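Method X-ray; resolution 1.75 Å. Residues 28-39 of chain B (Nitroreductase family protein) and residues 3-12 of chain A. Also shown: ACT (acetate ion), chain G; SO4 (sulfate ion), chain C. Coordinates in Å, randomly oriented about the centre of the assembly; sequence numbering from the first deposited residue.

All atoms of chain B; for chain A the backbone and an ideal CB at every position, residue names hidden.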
# COMPACT_ATOMS: atom_id res chain seq x y z
N LEU B 28 3.74 -17.12 -8.12
CA LEU B 28 2.32 -17.01 -8.33
C LEU B 28 1.57 -16.78 -7.00
O LEU B 28 0.54 -16.11 -7.01
CB LEU B 28 1.77 -18.18 -9.15
CG LEU B 28 2.32 -18.27 -10.59
CD1 LEU B 28 1.82 -19.54 -11.24
CD2 LEU B 28 1.94 -17.05 -11.46
N LYS B 29 2.11 -17.26 -5.88
CA LYS B 29 1.55 -16.96 -4.54
C LYS B 29 1.69 -15.47 -4.19
O LYS B 29 0.77 -14.87 -3.66
CB LYS B 29 2.20 -17.81 -3.44
CG LYS B 29 1.71 -19.25 -3.39
CD LYS B 29 2.17 -19.97 -2.08
CE LYS B 29 3.55 -20.61 -2.23
NZ LYS B 29 4.19 -20.99 -0.92
N ILE B 30 2.84 -14.87 -4.51
CA ILE B 30 3.05 -13.41 -4.35
C ILE B 30 1.99 -12.63 -5.17
O ILE B 30 1.34 -11.68 -4.66
CB ILE B 30 4.51 -13.06 -4.75
CG1 ILE B 30 5.48 -13.77 -3.79
CG2 ILE B 30 4.74 -11.55 -4.77
CD1 ILE B 30 6.94 -13.83 -4.30
N ILE B 31 1.80 -13.01 -6.43
CA ILE B 31 0.82 -12.32 -7.25
C ILE B 31 -0.61 -12.50 -6.68
O ILE B 31 -1.42 -11.57 -6.68
CB ILE B 31 0.88 -12.73 -8.75
CG1 ILE B 31 2.29 -12.47 -9.34
CG2 ILE B 31 -0.16 -11.90 -9.56
CD1 ILE B 31 2.84 -11.00 -9.25
N ASP B 32 -0.93 -13.71 -6.23
CA ASP B 32 -2.19 -13.97 -5.56
C ASP B 32 -2.42 -13.05 -4.35
O ASP B 32 -3.51 -12.53 -4.16
CB ASP B 32 -2.26 -15.42 -5.10
CG ASP B 32 -3.59 -15.76 -4.50
OD1 ASP B 32 -4.61 -15.72 -5.23
OD2 ASP B 32 -3.62 -16.03 -3.30
N MSE B 33 -1.38 -12.83 -3.56
CA MSE B 33 -1.49 -11.87 -2.46
C MSE B 33 -1.88 -10.48 -2.96
O MSE B 33 -2.72 -9.84 -2.39
CB MSE B 33 -0.23 -11.88 -1.61
CG MSE B 33 -0.12 -13.28 -0.90
SE MSE B 33 1.42 -13.38 0.25
CE MSE B 33 2.13 -15.08 -0.38
N ALA B 34 -1.31 -10.03 -4.07
CA ALA B 34 -1.72 -8.78 -4.70
C ALA B 34 -3.17 -8.81 -5.18
O ALA B 34 -3.90 -7.83 -5.02
CB ALA B 34 -0.76 -8.40 -5.83
N MSE B 35 -3.58 -9.93 -5.76
CA MSE B 35 -4.95 -10.09 -6.26
C MSE B 35 -5.95 -9.94 -5.11
O MSE B 35 -7.10 -9.54 -5.34
CB MSE B 35 -5.14 -11.44 -6.94
CG MSE B 35 -4.34 -11.61 -8.22
SE MSE B 35 -4.85 -10.42 -9.63
CE MSE B 35 -3.68 -8.94 -9.23
N ARG B 36 -5.52 -10.26 -3.89
CA ARG B 36 -6.42 -10.21 -2.72
C ARG B 36 -6.40 -8.85 -2.01
O ARG B 36 -7.00 -8.69 -0.94
CB ARG B 36 -6.02 -11.30 -1.74
CG ARG B 36 -6.34 -12.70 -2.23
CD ARG B 36 -5.74 -13.69 -1.28
NE ARG B 36 -5.79 -15.06 -1.79
CZ ARG B 36 -6.82 -15.89 -1.70
NH1 ARG B 36 -7.95 -15.54 -1.10
NH2 ARG B 36 -6.71 -17.11 -2.18
N ALA B 37 -5.73 -7.87 -2.61
CA ALA B 37 -5.61 -6.55 -2.00
C ALA B 37 -6.98 -5.86 -2.10
O ALA B 37 -7.73 -6.11 -3.06
CB ALA B 37 -4.54 -5.74 -2.69
N PRO B 38 -7.30 -4.96 -1.14
CA PRO B 38 -8.49 -4.11 -1.26
C PRO B 38 -8.27 -3.04 -2.32
O PRO B 38 -7.14 -2.59 -2.52
CB PRO B 38 -8.61 -3.42 0.11
CG PRO B 38 -7.23 -3.35 0.64
CD PRO B 38 -6.50 -4.60 0.06
N SER B 39 -9.34 -2.63 -2.98
CA SER B 39 -9.29 -1.54 -3.96
C SER B 39 -10.61 -0.80 -3.94
O SER B 39 -11.65 -1.32 -3.49
CB SER B 39 -8.98 -2.07 -5.36
OG SER B 39 -10.04 -2.91 -5.78
N UNK A 3 -0.18 -16.75 10.43
CA UNK A 3 0.77 -16.81 9.31
C UNK A 3 0.49 -15.67 8.36
O UNK A 3 -0.66 -15.24 8.22
CB UNK A 3 0.68 -18.15 8.58
N UNK A 4 1.54 -15.21 7.69
CA UNK A 4 1.39 -14.06 6.81
C UNK A 4 0.33 -14.25 5.73
O UNK A 4 -0.55 -13.41 5.55
CB UNK A 4 2.73 -13.75 6.15
N UNK A 5 0.42 -15.34 4.99
CA UNK A 5 -0.51 -15.56 3.89
C UNK A 5 -1.96 -15.64 4.45
O UNK A 5 -2.91 -15.17 3.82
CB UNK A 5 -0.14 -16.84 3.13
N UNK A 6 -2.11 -16.21 5.64
CA UNK A 6 -3.44 -16.35 6.23
C UNK A 6 -4.08 -14.99 6.52
O UNK A 6 -5.27 -14.82 6.33
CB UNK A 6 -3.36 -17.17 7.52
N UNK A 7 -3.28 -14.03 7.00
CA UNK A 7 -3.75 -12.64 7.19
C UNK A 7 -4.20 -12.01 5.86
O UNK A 7 -5.28 -11.45 5.75
CB UNK A 7 -2.64 -11.79 7.82
N UNK A 8 -3.39 -12.13 4.83
CA UNK A 8 -3.79 -11.67 3.52
C UNK A 8 -5.16 -12.22 3.10
O UNK A 8 -6.03 -11.46 2.66
CB UNK A 8 -2.73 -12.07 2.49
N UNK A 9 -5.36 -13.53 3.27
CA UNK A 9 -6.60 -14.18 2.86
C UNK A 9 -7.78 -13.82 3.74
O UNK A 9 -8.92 -13.74 3.27
CB UNK A 9 -6.41 -15.70 2.86
N UNK A 10 -7.51 -13.60 5.03
CA UNK A 10 -8.56 -13.30 6.01
C UNK A 10 -9.04 -11.86 5.93
O UNK A 10 -10.16 -11.57 6.30
CB UNK A 10 -8.05 -13.59 7.42
N UNK A 11 -8.19 -10.94 5.47
CA UNK A 11 -8.61 -9.55 5.38
C UNK A 11 -9.86 -9.35 4.51
O UNK A 11 -9.92 -9.81 3.37
CB UNK A 11 -7.46 -8.71 4.83
N UNK A 12 -10.86 -8.65 5.07
CA UNK A 12 -12.07 -8.28 4.32
C UNK A 12 -12.58 -6.94 4.83
O UNK A 12 -12.20 -6.49 5.92
CB UNK A 12 -13.15 -9.35 4.45
C ACT G . 3.06 -19.38 2.42
O ACT G . 3.56 -18.47 3.10
OXT ACT G . 3.44 -19.43 1.24
CH3 ACT G . 2.04 -20.35 2.95
S SO4 C . -13.02 -6.80 0.42
O1 SO4 C . -12.14 -5.67 0.75
O2 SO4 C . -13.82 -7.28 1.54
O3 SO4 C . -12.16 -7.90 -0.01
O4 SO4 C . -13.95 -6.42 -0.64

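Position 3 lies just before the first turn of the chain A helix, with phi/psi of -69/150°; CA-to-CB points toward chain B, yet nothing of it comes within 5.5 Å of the ideal CB. An N-cap acceptor such as Asp, Ser, Thr, Asn or Glu would suit it. It is A:Glu3, whose OE2 accepts from the backbone N of position 5 at 2.9 Å and lies 3.0 Å from O of the acetate ion.

At position 4 CA-to-CB points sideways, and a medium or large apolar side chain, Leu, Ile, Met or Phe, could reach the selenium of B:Met33. A:Phe4 presents its ring edge, with CE2 3.8 Å from B:Met33 SE.

Position 5 also points sideways, but its ideal CB is 4.5 Å from B:Met33 CE, and beyond lie the carboxylate of B:Asp32 and the aliphatic part of B:Lys29. A long side chain with an apolar body and a donor at its tip fits: Tyr, Lys or Arg, perhaps Gln. A:Tyr5 satisfies both demands. B:Met33 CE sits over one ring face, 3.9 Å from the centroid, while A:Tyr5 OH donates to B:Asp32 OD2 at 2.5 Å. B:Asp32 OD2 also holds B:Arg36 NE in a 2.8 Å salt bridge, so one carboxylate oxygen serves both the phenol and the intrachain salt bridge.

Positions 6 and 7 are out of reach of chain B, which therefore sets no preference beyond helical compatibility; they are A:Glu6 and A:Val7.

Position 8 points toward chain B, its ideal CB 4.4 Å from B:Met33 CG and 5.1 Å from B:Arg36 CD. These aliphatic surfaces favour Val, Ile, Leu or Met. A:Ile8 places CG2 4.0 Å from both B:Met33 CB and B:Arg36 CB.

Position 9 points sideways, with its ideal CB 4.2 Å from B:Arg36 NH1. An acid could answer the charge, and an aliphatic chain could cover the guanidinium. A:Lys9 does the latter: CG lies over one face, 3.9 Å from B:Arg36 CZ. A water links its O to B:Arg36 NH1.

Position 10 points away and could carry almost any polar residue; it is A:Lys10.

Position 11 leaves helical geometry and points toward chain B, where the carbonyl O of B:Arg36 and the ring of B:Pro38 await, with a sulfate beyond. A long donor, Arg or Lys, is indicated. A:Arg11 NH2 donates to B:Arg36 O at 3.1 Å, A:Arg11 NH1 donates to sulfate O1 at 2.9 Å, and B:Pro38 CD packs over one guanidinium face.

Position 12, extended and pointing away from chain B, could hold almost any side chain, polar ones above all; it is A:Lys12, whose side chain stays clear of the chain B stretch.

Chain A (3-12) EFYEVIKKRK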
# COMPACT_ATOMS: atom_id res chain seq x y z
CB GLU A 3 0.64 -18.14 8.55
CG GLU A 3 1.86 -18.51 7.66
CD GLU A 3 1.68 -18.14 6.17
OE1 GLU A 3 0.72 -18.69 5.57
OE2 GLU A 3 2.49 -17.33 5.61
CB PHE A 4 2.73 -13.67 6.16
CG PHE A 4 2.63 -12.39 5.37
CD1 PHE A 4 2.70 -11.14 6.00
CD2 PHE A 4 2.40 -12.42 4.00
CE1 PHE A 4 2.56 -9.95 5.25
CE2 PHE A 4 2.27 -11.25 3.28
CZ PHE A 4 2.35 -10.03 3.90
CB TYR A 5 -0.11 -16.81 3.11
CG TYR A 5 -0.59 -16.96 1.67
CD1 TYR A 5 -1.44 -16.03 1.06
CD2 TYR A 5 -0.20 -18.07 0.93
CE1 TYR A 5 -1.88 -16.21 -0.28
CE2 TYR A 5 -0.64 -18.26 -0.39
CZ TYR A 5 -1.48 -17.34 -0.98
OH TYR A 5 -1.89 -17.56 -2.29
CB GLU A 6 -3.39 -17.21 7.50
CG GLU A 6 -4.75 -17.53 8.06
CD GLU A 6 -5.58 -18.48 7.20
OE1 GLU A 6 -5.04 -19.07 6.21
OE2 GLU A 6 -6.77 -18.66 7.54
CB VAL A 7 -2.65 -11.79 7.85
CG1 VAL A 7 -3.07 -10.29 7.98
CG2 VAL A 7 -2.21 -12.40 9.22
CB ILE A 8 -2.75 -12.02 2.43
CG1 ILE A 8 -1.42 -11.34 2.75
CG2 ILE A 8 -3.22 -11.56 1.04
CD1 ILE A 8 -1.42 -9.87 2.69
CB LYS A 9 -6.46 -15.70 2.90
CG LYS A 9 -5.47 -16.29 1.94
CD LYS A 9 -5.34 -17.76 2.22
CE LYS A 9 -4.36 -18.43 1.28
NZ LYS A 9 -4.15 -19.85 1.68
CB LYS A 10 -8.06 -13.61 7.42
CG LYS A 10 -9.03 -13.27 8.55
CD LYS A 10 -8.71 -14.05 9.82
CE LYS A 10 -9.79 -13.93 10.91
NZ LYS A 10 -11.11 -14.50 10.52
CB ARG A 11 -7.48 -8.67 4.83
CG ARG A 11 -7.78 -7.16 4.82
CD ARG A 11 -7.21 -6.48 3.59
NE ARG A 11 -7.73 -7.07 2.37
CZ ARG A 11 -8.95 -6.88 1.87
NH1 ARG A 11 -9.83 -6.07 2.47
NH2 ARG A 11 -9.26 -7.51 0.75
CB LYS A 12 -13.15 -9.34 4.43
CG LYS A 12 -13.43 -9.76 5.83
CD LYS A 12 -13.95 -11.21 5.86
CE LYS A 12 -15.34 -11.31 5.28
NZ LYS A 12 -16.31 -10.53 6.10
O HOH W 1 -5.75 -8.94 1.43
O HOH W 2 -8.92 -13.42 0.41
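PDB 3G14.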